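Local coordinates for acetone carboxylase alpha subunit (Xanthobacter autotrophicus Py2, PDB 5M45), which belongs to the hydantoinase B/oxoprolinase family and, as the alpha subunit of its enzyme, holds a manganese ion within a large mixed alpha-beta fold, at residues Asn148-Asp153 with Gly185-Gly190; Tyr345-Val350 with His402-Ala407; Gln191-Gly196 with Ser307-Leu312. One frame throughout, in Å; residues are numbered along the deposited sequence.

Interaction 1 (Asn148-Asp153 with Gly185-Gly190); sequences NVHPCD and GSMATG. With MN (manganese (II) ion), chain M.
Met187 sets its sulfur against the edge of the His150 imidazole, close to the ring plane, with SD 3.5 Å from His150 CE1. A bend at chi2 (-49°) turns the chain toward the ring, and thioether and imidazole form a sulfur-aromatic contact, SD lying 4.5 Å from the centroid of the His150 ring. A flexible, polarisable methionine suits this place, because it packs the imidazole without competing for its nitrogens. Both are engaged: NE2 of His150 binds the manganese ion at 2.3 Å, while ND1 is hydrogen-bonded to Ser398 O, which helps fix the ring's rotation. Asp153 adds a carboxylate ligand from the far end of the type I turn that starts at His150, and His175 is a further ligand.

Beside this pair Cys152 SG packs on Ser186 CA at 3.7 Å. A water joins the backbones, accepting from Cys152 N and donating to Ser186 O, both at 3.0 Å. The Ser186 hydroxyl is hydrogen-bonded to Ile177 O and to His175 NE2, so it is a second-shell partner of the metal site. The two loops thus meet beside strand 165-175, whose His175 touches Cys152 and Met187, while Trp401 of helix 401-422 packs on Val149 and Met187.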
loop_
_atom_site.group_PDB
_atom_site.type_symbol
_atom_site.label_atom_id
_atom_site.label_comp_id
_atom_site.label_asym_id
_atom_site.label_seq_id
_atom_site.Cartn_x
_atom_site.Cartn_y
_atom_site.Cartn_z
ATOM N N ASN A 148 -4.883 15.961 -1.446
ATOM C CA ASN A 148 -5.293 15.446 -2.761
ATOM C C ASN A 148 -6.774 14.929 -2.789
ATOM O O ASN A 148 -7.318 14.552 -1.750
ATOM C CB ASN A 148 -4.364 14.301 -3.222
ATOM C CG ASN A 148 -4.394 14.067 -4.751
ATOM O OD1 ASN A 148 -4.806 14.940 -5.532
ATOM N ND2 ASN A 148 -3.917 12.884 -5.176
ATOM N N VAL A 149 -7.359 14.864 -3.991
ATOM C CA VAL A 149 -8.716 14.378 -4.179
ATOM C C VAL A 149 -8.836 12.894 -3.830
ATOM O O VAL A 149 -9.684 12.500 -3.005
ATOM C CB VAL A 149 -9.168 14.602 -5.647
ATOM C CG1 VAL A 149 -10.537 13.954 -5.866
ATOM C CG2 VAL A 149 -9.202 16.076 -5.990
ATOM N N HIS A 150 -7.979 12.083 -4.443
ATOM C CA HIS A 150 -7.988 10.625 -4.226
ATOM C C HIS A 150 -6.705 10.016 -4.777
ATOM O O HIS A 150 -6.012 10.671 -5.554
ATOM C CB HIS A 150 -9.256 9.931 -4.820
ATOM C CG HIS A 150 -9.426 10.049 -6.306
ATOM N ND1 HIS A 150 -10.366 9.319 -6.993
ATOM C CD2 HIS A 150 -8.786 10.789 -7.241
ATOM C CE1 HIS A 150 -10.349 9.656 -8.274
ATOM N NE2 HIS A 150 -9.401 10.545 -8.450
ATOM N N PRO A 151 -6.380 8.773 -4.389
ATOM C CA PRO A 151 -5.111 8.174 -4.846
ATOM C C PRO A 151 -4.905 8.055 -6.371
ATOM O O PRO A 151 -3.772 8.204 -6.839
ATOM C CB PRO A 151 -5.100 6.805 -4.168
ATOM C CG PRO A 151 -5.934 7.016 -2.912
ATOM C CD PRO A 151 -7.046 7.928 -3.359
ATOM N N CYS A 152 -5.966 7.883 -7.162
ATOM C CA CYS A 152 -5.824 7.797 -8.605
ATOM C C CYS A 152 -5.352 9.074 -9.355
ATOM O O CYS A 152 -5.009 8.997 -10.551
ATOM C CB CYS A 152 -7.075 7.228 -9.258
ATOM S SG CYS A 152 -7.191 5.426 -9.055
ATOM N N ASP A 153 -5.355 10.241 -8.686
ATOM C CA ASP A 153 -4.776 11.428 -9.275
ATOM C C ASP A 153 -3.305 11.553 -8.838
ATOM O O ASP A 153 -3.016 11.997 -7.713
ATOM C CB ASP A 153 -5.580 12.664 -8.936
ATOM C CG ASP A 153 -6.941 12.666 -9.595
ATOM O OD1 ASP A 153 -7.122 11.955 -10.621
ATOM O OD2 ASP A 153 -7.869 13.368 -9.111
ATOM N N GLY A 185 -11.026 -0.547 -9.817
ATOM C CA GLY A 185 -11.499 0.667 -10.488
ATOM C C GLY A 185 -10.820 1.886 -9.869
ATOM O O GLY A 185 -10.047 1.741 -8.901
ATOM N N SER A 186 -11.127 3.081 -10.388
ATOM C CA SER A 186 -10.599 4.338 -9.826
ATOM C C SER A 186 -11.424 4.827 -8.639
ATOM O O SER A 186 -10.863 5.328 -7.661
ATOM C CB SER A 186 -10.557 5.454 -10.871
ATOM O OG SER A 186 -10.074 5.065 -12.152
ATOM N N MET A 187 -12.752 4.680 -8.734
ATOM C CA MET A 187 -13.724 5.186 -7.748
ATOM C C MET A 187 -14.236 4.031 -6.879
ATOM O O MET A 187 -15.430 3.749 -6.782
ATOM C CB MET A 187 -14.902 5.840 -8.484
ATOM C CG MET A 187 -14.553 6.788 -9.616
ATOM S SD MET A 187 -13.307 8.057 -9.219
ATOM C CE MET A 187 -13.378 8.976 -10.744
ATOM N N ALA A 188 -13.273 3.335 -6.272
ATOM C CA ALA A 188 -13.466 1.975 -5.813
ATOM C C ALA A 188 -14.257 1.880 -4.495
ATOM O O ALA A 188 -14.219 2.800 -3.659
ATOM C CB ALA A 188 -12.105 1.338 -5.626
ATOM N N THR A 189 -14.972 0.761 -4.368
ATOM C CA THR A 189 -15.659 0.337 -3.164
ATOM C C THR A 189 -15.043 -0.995 -2.705
ATOM O O THR A 189 -14.387 -1.678 -3.501
ATOM C CB THR A 189 -17.144 0.083 -3.410
ATOM O OG1 THR A 189 -17.289 -0.931 -4.421
ATOM C CG2 THR A 189 -17.838 1.345 -3.881
ATOM N N GLY A 190 -15.298 -1.344 -1.448
ATOM C CA GLY A 190 -14.800 -2.584 -0.840
ATOM C C GLY A 190 -14.054 -2.324 0.427
ATOM O O GLY A 190 -14.412 -2.857 1.477
HETATM MN MN MN M . -9.119 11.496 -10.555
HETATM O O HOH W 1 -8.529 6.562 -6.279
#

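Interaction 2 (Tyr345-Val350 with His402-Ala407); sequences YNAHQV and HFLVSA
An aromatic cluster of Tyr345, His402 and Phe403 joins the loop leading into helix 349-361 to the first turn of helix 401-422, in the buried interior of the chain. Tyr345 is its centre, touching both helix residues by different parts of its side chain. The ring of Tyr345 receives the edge of His402 on one face in an edge-to-face pair, with centroids 4.7 Å apart and planes at 57°. CD2 of the imidazole leads, 3.8 Å from Tyr345 CG and offset toward the rim. With chi1 at -170° the imidazole swings across the tyrosine, which puts CD2 over its face; His402 CB, placed by the backbone, lies 3.6 Å from Tyr345 CD1. Histidine suits the place because it gives the tyrosine a carbon edge while its NE2 is hydrogen-bonded to Asp295 O; the phenol oxygen in turn pairs with Tyr298 OH.

Phe403 uses its face. Tyr345 CB sits over the middle of that ring, 3.6 Å from the centroid and 11° off the normal, a CH-pi contact. The directions of the two side chains cross at about a right angle, while the rings themselves are only oblique. This packing has a polar cost: Tyr345 O comes within 3.2 Å of Phe403 CD2 and is buried with no partner in the model. Val294 and Val296 of strand 286-297 and Met316 of strand 313-324 also touch Phe403, so the cluster rests on the mixed sheet.

Farther along, the small Ala347 lets the helix approach closely, its CB meeting Leu404 CD2 at 3.7 Å. The loop then ends at the N-cap residue of helix 349-361, His348, whose ND1 accepts from Val350 N at 3.1 Å, with the donor lying close to the imidazole plane.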
loop_
_atom_site.group_PDB
_atom_site.type_symbol
_atom_site.label_atom_id
_atom_site.label_comp_id
_atom_site.label_asym_id
_atom_site.label_seq_id
_atom_site.Cartn_x
_atom_site.Cartn_y
_atom_site.Cartn_z
ATOM N N TYR A 345 -15.767 8.093 0.542
ATOM C CA TYR A 345 -16.366 9.393 0.113
ATOM C C TYR A 345 -15.882 10.597 0.942
ATOM O O TYR A 345 -16.366 11.743 0.722
ATOM C CB TYR A 345 -17.945 9.314 0.064
ATOM C CG TYR A 345 -18.413 7.950 -0.464
ATOM C CD1 TYR A 345 -17.931 7.463 -1.681
ATOM C CD2 TYR A 345 -19.336 7.164 0.242
ATOM C CE1 TYR A 345 -18.275 6.215 -2.145
ATOM C CE2 TYR A 345 -19.697 5.892 -0.226
ATOM C CZ TYR A 345 -19.171 5.419 -1.411
ATOM O OH TYR A 345 -19.470 4.149 -1.861
ATOM N N ASN A 346 -14.934 10.391 1.859
ATOM C CA ASN A 346 -14.382 11.459 2.667
ATOM C C ASN A 346 -13.474 12.405 1.865
ATOM O O ASN A 346 -12.986 12.035 0.770
ATOM C CB ASN A 346 -13.591 10.858 3.846
ATOM C CG ASN A 346 -14.433 9.883 4.656
ATOM O OD1 ASN A 346 -15.345 10.294 5.362
ATOM N ND2 ASN A 346 -14.174 8.581 4.507
ATOM N N ALA A 347 -13.232 13.609 2.390
ATOM C CA ALA A 347 -12.395 14.573 1.693
ATOM C C ALA A 347 -11.391 15.304 2.611
ATOM O O ALA A 347 -10.915 14.718 3.636
ATOM C CB ALA A 347 -13.305 15.540 0.873
ATOM N N HIS A 348 -10.979 16.507 2.224
ATOM C CA HIS A 348 -9.930 17.260 2.903
ATOM C C HIS A 348 -10.197 18.732 2.631
ATOM O O HIS A 348 -10.839 19.061 1.613
ATOM C CB HIS A 348 -8.568 16.829 2.356
ATOM C CG HIS A 348 -7.378 17.370 3.093
ATOM N ND1 HIS A 348 -6.897 18.639 2.885
ATOM C CD2 HIS A 348 -6.505 16.779 3.947
ATOM C CE1 HIS A 348 -5.812 18.836 3.625
ATOM N NE2 HIS A 348 -5.546 17.715 4.269
ATOM N N GLN A 349 -9.742 19.608 3.527
ATOM C CA GLN A 349 -9.964 21.049 3.361
ATOM C C GLN A 349 -9.448 21.584 2.005
ATOM O O GLN A 349 -10.087 22.421 1.385
ATOM C CB GLN A 349 -9.434 21.848 4.584
ATOM C CG GLN A 349 -7.909 21.924 4.706
ATOM C CD GLN A 349 -7.501 22.816 5.886
ATOM O OE1 GLN A 349 -7.081 23.942 5.707
ATOM N NE2 GLN A 349 -7.650 22.307 7.086
ATOM N N VAL A 350 -8.305 21.105 1.548
ATOM C CA VAL A 350 -7.722 21.502 0.265
ATOM C C VAL A 350 -8.579 21.075 -0.937
ATOM O O VAL A 350 -8.866 21.911 -1.808
ATOM C CB VAL A 350 -6.274 20.950 0.093
ATOM C CG1 VAL A 350 -5.764 21.206 -1.313
ATOM C CG2 VAL A 350 -5.308 21.556 1.128
ATOM N N HIS A 402 -18.115 11.685 -4.617
ATOM C CA HIS A 402 -19.547 11.393 -4.267
ATOM C C HIS A 402 -20.141 12.482 -3.358
ATOM O O HIS A 402 -21.245 13.010 -3.609
ATOM C CB HIS A 402 -19.629 10.047 -3.572
ATOM C CG HIS A 402 -21.013 9.514 -3.366
ATOM N ND1 HIS A 402 -21.928 9.390 -4.383
ATOM C CD2 HIS A 402 -21.617 9.024 -2.256
ATOM C CE1 HIS A 402 -23.046 8.859 -3.911
ATOM N NE2 HIS A 402 -22.880 8.624 -2.619
ATOM N N PHE A 403 -19.351 12.844 -2.329
ATOM C CA PHE A 403 -19.714 13.941 -1.425
ATOM C C PHE A 403 -19.406 15.307 -2.007
ATOM O O PHE A 403 -20.237 16.227 -1.940
ATOM C CB PHE A 403 -19.003 13.762 -0.059
ATOM C CG PHE A 403 -19.589 12.659 0.828
ATOM C CD1 PHE A 403 -20.567 11.741 0.374
ATOM C CD2 PHE A 403 -19.146 12.556 2.136
ATOM C CE1 PHE A 403 -21.067 10.762 1.232
ATOM C CE2 PHE A 403 -19.634 11.590 2.982
ATOM C CZ PHE A 403 -20.596 10.680 2.531
ATOM N N LEU A 404 -18.215 15.464 -2.573
ATOM C CA LEU A 404 -17.770 16.777 -3.077
ATOM C C LEU A 404 -18.731 17.407 -4.109
ATOM O O LEU A 404 -19.156 18.546 -3.948
ATOM C CB LEU A 404 -16.348 16.671 -3.699
ATOM C CG LEU A 404 -15.154 16.404 -2.748
ATOM C CD1 LEU A 404 -13.875 16.161 -3.544
ATOM C CD2 LEU A 404 -14.934 17.559 -1.779
ATOM N N VAL A 405 -19.074 16.642 -5.160
ATOM C CA VAL A 405 -19.925 17.179 -6.255
ATOM C C VAL A 405 -21.363 17.450 -5.775
ATOM O O VAL A 405 -22.069 18.292 -6.369
ATOM C CB VAL A 405 -19.953 16.279 -7.517
ATOM C CG1 VAL A 405 -18.545 15.972 -8.003
ATOM C CG2 VAL A 405 -20.726 14.996 -7.284
ATOM N N SER A 406 -21.764 16.758 -4.691
ATOM C CA SER A 406 -23.093 16.877 -4.117
ATOM C C SER A 406 -23.211 18.109 -3.178
ATOM O O SER A 406 -24.303 18.634 -2.982
ATOM C CB SER A 406 -23.440 15.584 -3.341
ATOM O OG SER A 406 -23.520 14.435 -4.187
ATOM N N ALA A 407 -22.090 18.561 -2.612
ATOM C CA ALA A 407 -22.039 19.810 -1.835
ATOM C C ALA A 407 -21.826 21.053 -2.702
ATOM O O ALA A 407 -22.443 22.087 -2.448
ATOM C CB ALA A 407 -20.935 19.706 -0.791
#

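Interaction 3 (Gln191-Gly196 with Ser307-Leu312); sequences QVQRFG and SDFAKL
Val192 points its branched side chain at the short 3-10 turn formed by residues 308-310. Its CB already lies 4.1 Å from Ala310 CB, and from there the two methyls part. CG1 continues onto the same alanine methyl, reaching Ala310 CB at 3.7 Å; CG2, placed between the backbone N and the carbonyl carbon, meets Ser307, 3.7 Å from OG. A beta-branched residue suits the spot because one side chain can fill both places, while the small Ala310 and Ser307 allow the loops to come close.

Gln193 reaches out alongside. Its NE2 comes to the edge of the Phe309 ring, near the ring plane, 4.3 Å from Phe309 CZ. The same NE2 gives a hydrogen to a water at 3.1 Å, and that water donates to Ser307 OG. Ser307 OG is also hydrogen-bonded to Glu609 of the second subunit. Just before the turn, Ser307 packs its CB over a face of the Phe309 ring, toward the rim, and Trp342 meets Phe309 edge-to-face.

The contact thus ties the loop between strands 165-175 and 204-208 to the connection between strands 286-297 and 313-324, beside the second subunit. It is chiefly van der Waals packing of Val192 on Ala310 and Ser307, with the Gln193 amide at the Phe309 edge and one bridging water; adhesion probably depends on close fit more than on directional bonds.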
loop_
_atom_site.group_PDB
_atom_site.type_symbol
_atom_site.label_atom_id
_atom_site.label_comp_id
_atom_site.label_asym_id
_atom_site.label_seq_id
_atom_site.Cartn_x
_atom_site.Cartn_y
_atom_site.Cartn_z
ATOM N N GLN A 191 -12.999 -1.514 0.337
ATOM C CA GLN A 191 -12.307 -0.992 1.531
ATOM C C GLN A 191 -13.201 0.057 2.246
ATOM O O GLN A 191 -14.055 0.684 1.604
ATOM C CB GLN A 191 -10.949 -0.357 1.147
ATOM C CG GLN A 191 -11.027 0.960 0.365
ATOM C CD GLN A 191 -11.156 0.837 -1.154
ATOM O OE1 GLN A 191 -11.498 -0.210 -1.715
ATOM N NE2 GLN A 191 -10.894 1.936 -1.824
ATOM N N VAL A 192 -12.984 0.224 3.557
ATOM C CA VAL A 192 -13.645 1.237 4.378
ATOM C C VAL A 192 -12.735 2.208 5.136
ATOM O O VAL A 192 -13.233 3.063 5.891
ATOM C CB VAL A 192 -14.661 0.622 5.359
ATOM C CG1 VAL A 192 -15.744 -0.084 4.580
ATOM C CG2 VAL A 192 -13.997 -0.332 6.371
ATOM N N GLN A 193 -11.424 2.072 4.890
ATOM C CA GLN A 193 -10.354 2.815 5.546
ATOM C C GLN A 193 -9.172 2.983 4.561
ATOM O O GLN A 193 -9.135 2.333 3.533
ATOM C CB GLN A 193 -9.766 2.002 6.720
ATOM C CG GLN A 193 -10.670 1.731 7.847
ATOM C CD GLN A 193 -9.957 1.018 8.979
ATOM O OE1 GLN A 193 -9.305 1.660 9.790
ATOM N NE2 GLN A 193 -10.059 -0.301 9.022
ATOM N N ARG A 194 -8.189 3.790 4.961
ATOM C CA ARG A 194 -6.921 3.993 4.226
ATOM C C ARG A 194 -6.241 2.683 3.868
ATOM O O ARG A 194 -5.604 2.563 2.830
ATOM C CB ARG A 194 -5.970 4.839 5.094
ATOM C CG ARG A 194 -4.641 5.282 4.473
ATOM C CD ARG A 194 -3.819 6.107 5.452
ATOM N NE ARG A 194 -2.656 6.741 4.834
ATOM C CZ ARG A 194 -2.690 7.741 3.943
ATOM N NH1 ARG A 194 -3.848 8.337 3.591
ATOM N NH2 ARG A 194 -1.546 8.184 3.378
ATOM N N PHE A 195 -6.353 1.732 4.783
ATOM C CA PHE A 195 -5.779 0.380 4.639
ATOM C C PHE A 195 -6.606 -0.411 3.587
ATOM O O PHE A 195 -7.725 -0.878 3.874
ATOM C CB PHE A 195 -5.700 -0.281 6.011
ATOM C CG PHE A 195 -5.199 0.642 7.099
ATOM C CD1 PHE A 195 -3.954 1.275 6.977
ATOM C CD2 PHE A 195 -5.961 0.900 8.228
ATOM C CE1 PHE A 195 -3.508 2.158 7.953
ATOM C CE2 PHE A 195 -5.480 1.781 9.222
ATOM C CZ PHE A 195 -4.278 2.431 9.058
ATOM N N GLY A 196 -6.083 -0.496 2.357
ATOM C CA GLY A 196 -6.850 -1.018 1.200
ATOM C C GLY A 196 -7.396 0.034 0.222
ATOM O O GLY A 196 -8.074 -0.331 -0.744
ATOM N N SER A 307 -15.655 -5.007 7.306
ATOM C CA SER A 307 -15.690 -4.492 8.676
ATOM C C SER A 307 -17.154 -4.257 9.063
ATOM O O SER A 307 -17.846 -3.499 8.394
ATOM C CB SER A 307 -14.884 -3.184 8.748
ATOM O OG SER A 307 -13.502 -3.400 8.449
ATOM N N ASP A 308 -17.632 -4.917 10.119
ATOM C CA ASP A 308 -19.061 -4.812 10.520
ATOM C C ASP A 308 -19.515 -3.408 11.027
ATOM O O ASP A 308 -20.700 -3.039 10.907
ATOM C CB ASP A 308 -19.456 -5.908 11.526
ATOM C CG ASP A 308 -18.617 -5.884 12.837
ATOM O OD1 ASP A 308 -17.470 -5.254 12.859
ATOM O OD2 ASP A 308 -19.157 -6.492 13.823
ATOM N N PHE A 309 -18.566 -2.612 11.531
ATOM C CA PHE A 309 -18.867 -1.254 12.001
ATOM C C PHE A 309 -19.186 -0.279 10.835
ATOM O O PHE A 309 -19.612 0.856 11.095
ATOM C CB PHE A 309 -17.755 -0.723 12.925
ATOM C CG PHE A 309 -16.372 -0.738 12.313
ATOM C CD1 PHE A 309 -15.975 0.249 11.413
ATOM C CD2 PHE A 309 -15.453 -1.735 12.650
ATOM C CE1 PHE A 309 -14.721 0.239 10.836
ATOM C CE2 PHE A 309 -14.168 -1.733 12.090
ATOM C CZ PHE A 309 -13.813 -0.752 11.158
ATOM N N ALA A 310 -18.971 -0.702 9.576
ATOM C CA ALA A 310 -19.298 0.083 8.372
ATOM C C ALA A 310 -20.653 -0.235 7.754
ATOM O O ALA A 310 -21.058 0.447 6.783
ATOM C CB ALA A 310 -18.198 -0.100 7.302
ATOM N N LYS A 311 -21.337 -1.274 8.253
ATOM C CA LYS A 311 -22.600 -1.719 7.666
ATOM C C LYS A 311 -23.773 -0.941 8.220
ATOM O O LYS A 311 -24.442 -1.386 9.160
ATOM C CB LYS A 311 -22.851 -3.202 7.866
ATOM C CG LYS A 311 -21.927 -4.117 7.119
ATOM C CD LYS A 311 -22.215 -4.239 5.624
ATOM C CE LYS A 311 -23.524 -4.978 5.294
ATOM N NZ LYS A 311 -23.874 -4.580 3.880
ATOM N N LEU A 312 -24.032 0.214 7.608
ATOM C CA LEU A 312 -25.186 1.052 7.951
ATOM C C LEU A 312 -25.479 2.033 6.832
ATOM O O LEU A 312 -24.578 2.374 6.013
ATOM C CB LEU A 312 -24.984 1.803 9.283
ATOM C CG LEU A 312 -24.069 3.035 9.346
ATOM C CD1 LEU A 312 -24.414 3.921 10.530
ATOM C CD2 LEU A 312 -22.595 2.653 9.374
HETATM O O HOH W 2 -10.792 -2.490 7.007
#

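From the N terminus the chain first closes interaction 1, where the loop before strand 153-162 meets the loop after strand 165-175, so that the strand pair between them is enclosed next to the metal site. Interaction 3 begins at the very next residue, 191, and its far side comes only at 307-312, just before strand 313-324; the 110 residues between include the long helices 227-255 and 257-282. Interaction 2 then runs from 345 to 407. All three follow in series, none nesting in or crossing another. In space, interactions 1 and 2 touch through Thr189 CG2 and Tyr345 OH, 3.8 Å apart, linking the loop between strands 165-175 and 204-208 to the loop before helix 349-361, which interaction 2 packs on helix 401-422.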